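PDB 5I4A: protein argonaute from Marinitoga piezophila, which uses short 5'-hydroxyl RNA guides to bind complementary single-stranded DNA or RNA targets and cleave them. Local coordinates for residues A[538-549]-A[581-592]. Residues are numbered along the deposited sequence; the frame is centred on the assembly and turned at random.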
loop_
_atom_site.group_PDB
_atom_site.type_symbol
_atom_site.label_atom_id
_atom_site.label_comp_id
_atom_site.label_asym_id
_atom_site.label_seq_id
_atom_site.Cartn_x
_atom_site.Cartn_y
_atom_site.Cartn_z
ATOM N N THR A 538 -4.800 -12.571 -27.923
ATOM C CA THR A 538 -5.693 -12.470 -26.777
ATOM C C THR A 538 -6.039 -11.010 -26.512
ATOM O O THR A 538 -5.186 -10.122 -26.625
ATOM C CB THR A 538 -5.080 -13.131 -25.522
ATOM O OG1 THR A 538 -6.087 -13.274 -24.512
ATOM C CG2 THR A 538 -3.933 -12.324 -24.962
ATOM N N LYS A 539 -7.307 -10.769 -26.191
ATOM C CA LYS A 539 -7.771 -9.432 -25.855
ATOM C C LYS A 539 -7.445 -9.136 -24.395
ATOM O O LYS A 539 -7.472 -10.029 -23.545
ATOM C CB LYS A 539 -9.269 -9.322 -26.145
ATOM C CG LYS A 539 -9.562 -9.506 -27.644
ATOM C CD LYS A 539 -11.004 -9.900 -27.956
ATOM C CE LYS A 539 -11.450 -11.196 -27.329
ATOM N NZ LYS A 539 -12.927 -11.329 -27.483
ATOM N N TYR A 540 -7.085 -7.885 -24.112
ATOM C CA TYR A 540 -6.524 -7.543 -22.814
ATOM C C TYR A 540 -6.887 -6.109 -22.451
ATOM O O TYR A 540 -7.501 -5.378 -23.234
ATOM C CB TYR A 540 -5.002 -7.720 -22.812
ATOM C CG TYR A 540 -4.323 -6.843 -23.834
ATOM C CD1 TYR A 540 -4.127 -7.290 -25.130
ATOM C CD2 TYR A 540 -3.899 -5.559 -23.508
ATOM C CE1 TYR A 540 -3.523 -6.496 -26.072
ATOM C CE2 TYR A 540 -3.291 -4.753 -24.450
ATOM C CZ TYR A 540 -3.107 -5.233 -25.730
ATOM O OH TYR A 540 -2.511 -4.462 -26.689
ATOM N N THR A 541 -6.487 -5.713 -21.245
ATOM C CA THR A 541 -6.588 -4.337 -20.787
ATOM C C THR A 541 -5.423 -4.060 -19.849
ATOM O O THR A 541 -5.035 -4.925 -19.058
ATOM C CB THR A 541 -7.922 -4.064 -20.081
ATOM O OG1 THR A 541 -7.909 -2.743 -19.526
ATOM C CG2 THR A 541 -8.168 -5.081 -18.967
ATOM N N LEU A 542 -4.860 -2.861 -19.952
ATOM C CA LEU A 542 -3.739 -2.438 -19.122
ATOM C C LEU A 542 -4.241 -1.417 -18.114
ATOM O O LEU A 542 -4.794 -0.380 -18.497
ATOM C CB LEU A 542 -2.612 -1.856 -19.974
ATOM C CG LEU A 542 -2.021 -2.877 -20.945
ATOM C CD1 LEU A 542 -0.745 -2.352 -21.587
ATOM C CD2 LEU A 542 -1.776 -4.182 -20.209
ATOM N N VAL A 543 -4.049 -1.712 -16.831
ATOM C CA VAL A 543 -4.652 -0.951 -15.746
ATOM C C VAL A 543 -3.559 -0.503 -14.788
ATOM O O VAL A 543 -2.739 -1.317 -14.346
ATOM C CB VAL A 543 -5.716 -1.777 -15.001
ATOM C CG1 VAL A 543 -6.334 -0.953 -13.895
ATOM C CG2 VAL A 543 -6.780 -2.279 -15.967
ATOM N N GLU A 544 -3.550 0.788 -14.465
ATOM C CA GLU A 544 -2.650 1.343 -13.464
ATOM C C GLU A 544 -3.443 1.593 -12.188
ATOM O O GLU A 544 -4.468 2.285 -12.215
ATOM C CB GLU A 544 -2.004 2.636 -13.956
ATOM C CG GLU A 544 -1.070 2.448 -15.134
ATOM C CD GLU A 544 -0.448 3.751 -15.593
ATOM O OE1 GLU A 544 -0.984 4.824 -15.240
ATOM O OE2 GLU A 544 0.581 3.702 -16.300
ATOM N N VAL A 545 -2.970 1.028 -11.082
ATOM C CA VAL A 545 -3.628 1.133 -9.786
ATOM C C VAL A 545 -2.720 1.913 -8.847
ATOM O O VAL A 545 -1.546 1.565 -8.676
ATOM C CB VAL A 545 -3.958 -0.254 -9.209
ATOM C CG1 VAL A 545 -4.642 -0.121 -7.865
ATOM C CG2 VAL A 545 -4.831 -1.040 -10.178
ATOM N N ASN A 546 -3.263 2.962 -8.238
ATOM C CA ASN A 546 -2.526 3.800 -7.294
ATOM C C ASN A 546 -3.227 3.710 -5.943
ATOM O O ASN A 546 -4.237 4.380 -5.712
ATOM C CB ASN A 546 -2.440 5.243 -7.790
ATOM C CG ASN A 546 -1.611 6.131 -6.873
ATOM O OD1 ASN A 546 -1.000 5.659 -5.914
ATOM N ND2 ASN A 546 -1.580 7.424 -7.171
ATOM N N LYS A 547 -2.682 2.883 -5.049
ATOM C CA LYS A 547 -3.229 2.762 -3.705
ATOM C C LYS A 547 -2.981 4.002 -2.860
ATOM O O LYS A 547 -3.537 4.106 -1.762
ATOM C CB LYS A 547 -2.631 1.540 -3.008
ATOM C CG LYS A 547 -1.190 1.730 -2.571
ATOM C CD LYS A 547 -0.318 0.576 -3.033
ATOM C CE LYS A 547 1.039 0.600 -2.352
ATOM N NZ LYS A 547 1.844 -0.594 -2.723
ATOM N N ASN A 548 -2.163 4.940 -3.339
ATOM C CA ASN A 548 -1.787 6.129 -2.586
ATOM C C ASN A 548 -2.315 7.409 -3.226
ATOM O O ASN A 548 -1.640 8.440 -3.194
ATOM C CB ASN A 548 -0.267 6.207 -2.443
ATOM C CG ASN A 548 0.317 5.006 -1.728
ATOM O OD1 ASN A 548 -0.237 4.533 -0.735
ATOM N ND2 ASN A 548 1.436 4.501 -2.233
ATOM N N THR A 549 -3.509 7.367 -3.813
ATOM C CA THR A 549 -4.044 8.561 -4.452
ATOM C C THR A 549 -4.331 9.633 -3.407
ATOM O O THR A 549 -4.748 9.338 -2.280
ATOM C CB THR A 549 -5.311 8.245 -5.253
ATOM O OG1 THR A 549 -5.739 9.420 -5.954
ATOM C CG2 THR A 549 -6.430 7.784 -4.347
ATOM N N GLY A 581 -8.380 6.310 -0.805
ATOM C CA GLY A 581 -8.802 5.999 -2.149
ATOM C C GLY A 581 -7.815 5.131 -2.903
ATOM O O GLY A 581 -6.636 5.050 -2.566
ATOM N N VAL A 582 -8.323 4.481 -3.946
ATOM C CA VAL A 582 -7.518 3.675 -4.855
ATOM C C VAL A 582 -7.838 4.121 -6.273
ATOM O O VAL A 582 -8.980 3.980 -6.728
ATOM C CB VAL A 582 -7.781 2.168 -4.689
ATOM C CG1 VAL A 582 -7.015 1.389 -5.738
ATOM C CG2 VAL A 582 -7.392 1.709 -3.293
ATOM N N GLU A 583 -6.840 4.661 -6.963
ATOM C CA GLU A 583 -7.017 5.153 -8.323
ATOM C C GLU A 583 -6.854 4.019 -9.324
ATOM O O GLU A 583 -5.964 3.177 -9.190
ATOM C CB GLU A 583 -6.013 6.263 -8.631
ATOM C CG GLU A 583 -6.650 7.595 -8.951
ATOM C CD GLU A 583 -5.635 8.643 -9.349
ATOM O OE1 GLU A 583 -5.246 8.671 -10.536
ATOM O OE2 GLU A 583 -5.219 9.432 -8.471
ATOM N N VAL A 584 -7.723 4.004 -10.330
ATOM C CA VAL A 584 -7.723 2.986 -11.372
ATOM C C VAL A 584 -7.737 3.702 -12.716
ATOM O O VAL A 584 -8.667 4.466 -13.002
ATOM C CB VAL A 584 -8.929 2.038 -11.251
ATOM C CG1 VAL A 584 -8.790 0.872 -12.204
ATOM C CG2 VAL A 584 -9.087 1.545 -9.819
ATOM N N LYS A 585 -6.716 3.459 -13.536
ATOM C CA LYS A 585 -6.579 4.121 -14.830
ATOM C C LYS A 585 -6.440 3.073 -15.922
ATOM O O LYS A 585 -5.473 2.306 -15.926
ATOM C CB LYS A 585 -5.372 5.062 -14.847
ATOM C CG LYS A 585 -5.132 5.720 -16.198
ATOM C CD LYS A 585 -3.826 6.493 -16.235
ATOM C CE LYS A 585 -3.691 7.240 -17.543
ATOM N NZ LYS A 585 -4.007 6.362 -18.710
ATOM N N ILE A 586 -7.387 3.057 -16.858
ATOM C CA ILE A 586 -7.336 2.143 -18.000
ATOM C C ILE A 586 -6.343 2.722 -19.003
ATOM O O ILE A 586 -6.685 3.604 -19.791
ATOM C CB ILE A 586 -8.716 1.935 -18.629
ATOM C CG1 ILE A 586 -9.761 1.631 -17.553
ATOM C CG2 ILE A 586 -8.664 0.803 -19.648
ATOM C CD1 ILE A 586 -9.558 0.301 -16.860
ATOM N N LEU A 587 -5.105 2.231 -18.977
ATOM C CA LEU A 587 -4.107 2.686 -19.940
ATOM C C LEU A 587 -4.474 2.256 -21.353
ATOM O O LEU A 587 -4.448 3.065 -22.288
ATOM C CB LEU A 587 -2.726 2.148 -19.562
ATOM C CG LEU A 587 -1.750 3.115 -18.895
ATOM C CD1 LEU A 587 -0.350 2.533 -18.914
ATOM C CD2 LEU A 587 -1.772 4.466 -19.588
ATOM N N GLU A 588 -4.816 0.984 -21.524
ATOM C CA GLU A 588 -5.168 0.436 -22.822
ATOM C C GLU A 588 -6.341 -0.512 -22.627
ATOM O O GLU A 588 -6.564 -1.039 -21.533
ATOM C CB GLU A 588 -3.989 -0.301 -23.467
ATOM C CG GLU A 588 -3.851 -0.086 -24.964
ATOM C CD GLU A 588 -3.305 1.288 -25.304
ATOM O OE1 GLU A 588 -2.153 1.583 -24.923
ATOM O OE2 GLU A 588 -4.034 2.074 -25.942
ATOM N N ASN A 589 -7.100 -0.723 -23.699
ATOM C CA ASN A 589 -8.209 -1.668 -23.636
ATOM C C ASN A 589 -8.592 -2.097 -25.039
ATOM O O ASN A 589 -8.949 -1.262 -25.871
ATOM C CB ASN A 589 -9.421 -1.069 -22.918
ATOM C CG ASN A 589 -10.599 -2.021 -22.870
ATOM O OD1 ASN A 589 -10.424 -3.239 -22.899
ATOM N ND2 ASN A 589 -11.808 -1.472 -22.820
ATOM N N ASN A 590 -8.533 -3.405 -25.291
ATOM C CA ASN A 590 -9.074 -3.996 -26.509
ATOM C C ASN A 590 -9.996 -5.169 -26.187
ATOM O O ASN A 590 -10.252 -6.010 -27.055
ATOM C CB ASN A 590 -7.956 -4.429 -27.463
ATOM C CG ASN A 590 -6.921 -5.314 -26.797
ATOM O OD1 ASN A 590 -6.815 -6.498 -27.110
ATOM N ND2 ASN A 590 -6.140 -4.739 -25.888
ATOM N N THR A 591 -10.503 -5.238 -24.955
ATOM C CA THR A 591 -11.520 -6.222 -24.626
ATOM C C THR A 591 -12.882 -5.739 -25.121
ATOM O O THR A 591 -13.055 -4.588 -25.538
ATOM C CB THR A 591 -11.586 -6.477 -23.115
ATOM O OG1 THR A 591 -12.013 -5.292 -22.438
ATOM C CG2 THR A 591 -10.234 -6.913 -22.564
ATOM N N ASP A 592 -13.860 -6.637 -25.078
ATOM C CA ASP A 592 -15.239 -6.290 -25.393
ATOM C C ASP A 592 -15.970 -5.660 -24.213
ATOM O O ASP A 592 -17.160 -5.350 -24.327
ATOM C CB ASP A 592 -15.990 -7.532 -25.872
ATOM C CG ASP A 592 -15.344 -8.155 -27.097
ATOM O OD1 ASP A 592 -14.709 -7.412 -27.880
ATOM O OD2 ASP A 592 -15.479 -9.382 -27.285
#
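Over the ring of Tyr-540 sits the amide of Asn-590, its ND2 centred 2.9 Å above the ring plane and the two planes 72° apart. The same amide sends OD1 back to the backbone N of Tyr-540 in a weak bond, while Asn-590 N gives Tyr-540 O a nearly straight one of 3.0 Å. With CG of Tyr-540 placed between backbone N and carbonyl carbon (chi1 60°), the ring stands beneath that amide, and its OH reaches Lys-530. Replacing Tyr-540 with an alanine is likely to strip ND2 of Asn-590 of the ring beneath it, leave Lys-530 without its hydroxyl partner and let the amide turn more freely. Further along, Glu-588 O takes two donors, Leu-542 N and Thr-541 OG1, each at 3.0 Å. A classic bulge follows, Leu-587 and Glu-588 both facing Leu-542, whose O receives weak bonds from their two N atoms. At the bulge, CD1 of Leu-587 lies against the carboxylate of Glu-544, whose OE2 is held by Phe-522 N. Strands 539-546 and 582-589 are antiparallel neighbours in the mixed sheet of the PIWI domain, which has an RNase H fold. On one face Val-543 CG1 presses tightly on Val-584 CG1, 3.5 Å apart, with Val-545 and Val-582 in similar contact. At the far end Thr-549 OG1 donates to the anti lone pair of Glu-583 OE2 over 2.6 Å. Thr-549 closes a type I turn that begins at Asn-546 and carries Lys-547, whose NZ makes a long, weak ion pair with Asp-519, a probable active-site residue, and Asn-548, which packs on a phosphate of the bound RNA.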